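Uncharacterized protein MG027 (Mycoplasma genitalium, PDB 1Q8C) is of unknown function but resembles the NusB proteins in structure, an all-helical family known for RNA binding and transcription antitermination. Local coordinates at residues A[18-23]-A[130-134]. Sequence-based numbering, arbitrary orientation.
Sequences RIAVVE and IMDHY
Ile19 packs against Ile130, His133 and Tyr134, with CG1 facing Ile130, CD1 His133, and CG2 the phenol end of Tyr134 and the rim of His133. From CB, CG1 lies anti to the carbonyl carbon (chi1 -71°), and the two isoleucines run antiparallel, flank to flank; Ile19 CG1 is 4.0 Å from Ile130 CD1. At the tip, Ile19 CD1 rests over one face of the His133 imidazole in a CH-pi contact, 3.8 Å from the ring centroid and 17° off its normal. On the other branch, Ile19 CG2 lies 3.6 Å from Tyr134 OH. Helix 14-28 is thereby joined to the C-terminal end of helix 120-133 in the helical bundle of a NusB-like fold. Beyond Ile19, Ile130 CD1 reaches Arg18 CB at 3.8 Å and also touches CG2 of Val22. Past CB the Arg18 chain leads away, to a salt bridge with Glu112. Tyr134, the first residue to leave the helix, lays its ring obliquely against Val22, whose CG1 is 4.0 Å from Tyr134 CE1. His133 ND1 lies 3.7 Å above the plane of the Tyr134 ring, over its centre, while Leu101 of helix 100-116 also touches Tyr134. Glu23 crosses the phenol end at a slant, its CG a tight 3.1 Å from Tyr134 OH; its carboxylate is turned 54° from the ring, and no hydrogen bond joins it to the hydroxyl.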
loop_
_atom_site.group_PDB
_atom_site.type_symbol
_atom_site.label_atom_id
_atom_site.label_comp_id
_atom_site.label_asym_id
_atom_site.label_seq_id
_atom_site.Cartn_x
_atom_site.Cartn_y
_atom_site.Cartn_z
ATOM N N ARG A 18 -0.463 -9.814 0.368
ATOM C CA ARG A 18 -0.121 -8.413 0.454
ATOM C C ARG A 18 1.018 -8.062 -0.510
ATOM O O ARG A 18 0.940 -7.065 -1.213
ATOM C CB ARG A 18 0.247 -8.073 1.901
ATOM C CG ARG A 18 -0.942 -7.952 2.839
ATOM C CD ARG A 18 -0.559 -7.514 4.245
ATOM N NE ARG A 18 -1.716 -7.539 5.137
ATOM C CZ ARG A 18 -2.029 -8.526 5.983
ATOM N NH1 ARG A 18 -1.245 -9.588 6.129
ATOM N NH2 ARG A 18 -3.153 -8.435 6.693
ATOM N N ILE A 19 2.064 -8.878 -0.570
ATOM C CA ILE A 19 3.189 -8.636 -1.496
ATOM C C ILE A 19 2.695 -8.560 -2.948
ATOM O O ILE A 19 3.103 -7.683 -3.706
ATOM C CB ILE A 19 4.316 -9.697 -1.298
ATOM C CG1 ILE A 19 5.033 -9.465 0.048
ATOM C CG2 ILE A 19 5.320 -9.641 -2.420
ATOM C CD1 ILE A 19 5.982 -10.597 0.511
ATOM N N ALA A 20 1.768 -9.445 -3.317
ATOM C CA ALA A 20 1.179 -9.431 -4.654
ATOM C C ALA A 20 0.464 -8.111 -4.992
ATOM O O ALA A 20 0.528 -7.642 -6.120
ATOM C CB ALA A 20 0.226 -10.634 -4.840
ATOM N N VAL A 21 -0.205 -7.501 -4.025
ATOM C CA VAL A 21 -0.872 -6.225 -4.252
ATOM C C VAL A 21 0.175 -5.114 -4.388
ATOM O O VAL A 21 0.128 -4.286 -5.307
ATOM C CB VAL A 21 -1.858 -5.958 -3.121
ATOM C CG1 VAL A 21 -2.581 -4.657 -3.338
ATOM C CG2 VAL A 21 -2.881 -7.118 -3.051
ATOM N N VAL A 22 1.152 -5.118 -3.490
ATOM C CA VAL A 22 2.229 -4.135 -3.524
ATOM C C VAL A 22 2.946 -4.113 -4.882
ATOM O O VAL A 22 3.177 -3.051 -5.475
ATOM C CB VAL A 22 3.249 -4.427 -2.416
ATOM C CG1 VAL A 22 4.538 -3.623 -2.636
ATOM C CG2 VAL A 22 2.655 -4.093 -1.044
ATOM N N GLU A 23 3.309 -5.284 -5.376
ATOM C CA GLU A 23 4.024 -5.375 -6.644
ATOM C C GLU A 23 3.144 -4.842 -7.770
ATOM O O GLU A 23 3.620 -4.145 -8.654
ATOM C CB GLU A 23 4.473 -6.811 -6.939
ATOM C CG GLU A 23 5.973 -6.995 -7.137
ATOM C CD GLU A 23 6.698 -5.784 -7.724
ATOM O OE1 GLU A 23 6.999 -5.809 -8.948
ATOM O OE2 GLU A 23 6.995 -4.811 -6.960
ATOM N N ILE A 130 7.342 -6.417 4.626
ATOM C CA ILE A 130 7.417 -6.334 3.166
ATOM C C ILE A 130 8.627 -5.492 2.714
ATOM O O ILE A 130 9.283 -5.789 1.715
ATOM C CB ILE A 130 6.105 -5.767 2.611
ATOM C CG1 ILE A 130 4.942 -6.712 2.989
ATOM C CG2 ILE A 130 6.220 -5.543 1.109
ATOM C CD1 ILE A 130 3.613 -6.430 2.258
ATOM N N MET A 131 8.937 -4.453 3.470
ATOM C CA MET A 131 10.116 -3.644 3.185
ATOM C C MET A 131 11.390 -4.497 3.305
ATOM O O MET A 131 12.297 -4.378 2.490
ATOM C CB MET A 131 10.158 -2.439 4.129
ATOM C CG MET A 131 9.006 -1.457 3.867
ATOM S SD MET A 131 9.200 -0.430 2.398
ATOM C CE MET A 131 10.220 0.933 3.118
ATOM N N ASP A 132 11.442 -5.365 4.314
ATOM C CA ASP A 132 12.557 -6.301 4.478
ATOM C C ASP A 132 12.638 -7.268 3.302
ATOM O O ASP A 132 13.731 -7.605 2.833
ATOM C CB ASP A 132 12.386 -7.122 5.757
ATOM C CG ASP A 132 12.772 -6.357 7.013
ATOM O OD1 ASP A 132 13.317 -5.239 6.897
ATOM O OD2 ASP A 132 12.567 -6.827 8.156
ATOM N N HIS A 133 11.471 -7.727 2.850
ATOM C CA HIS A 133 11.370 -8.652 1.728
ATOM C C HIS A 133 12.001 -8.063 0.474
ATOM O O HIS A 133 12.634 -8.782 -0.295
ATOM C CB HIS A 133 9.906 -9.036 1.467
ATOM C CG HIS A 133 9.701 -9.779 0.189
ATOM N ND1 HIS A 133 9.608 -9.144 -1.030
ATOM C CD2 HIS A 133 9.584 -11.104 -0.068
ATOM C CE1 HIS A 133 9.443 -10.043 -1.981
ATOM N NE2 HIS A 133 9.419 -11.240 -1.425
ATOM N N TYR A 134 11.839 -6.754 0.288
ATOM C CA TYR A 134 12.393 -6.039 -0.859
ATOM C C TYR A 134 13.742 -5.390 -0.496
ATOM O O TYR A 134 14.238 -4.503 -1.205
ATOM C CB TYR A 134 11.399 -4.973 -1.332
ATOM C CG TYR A 134 10.186 -5.502 -2.073
ATOM C CD1 TYR A 134 8.914 -5.415 -1.516
ATOM C CD2 TYR A 134 10.306 -6.052 -3.353
ATOM C CE1 TYR A 134 7.791 -5.876 -2.197
ATOM C CE2 TYR A 134 9.187 -6.517 -4.042
ATOM C CZ TYR A 134 7.935 -6.425 -3.454
ATOM O OH TYR A 134 6.821 -6.879 -4.112
#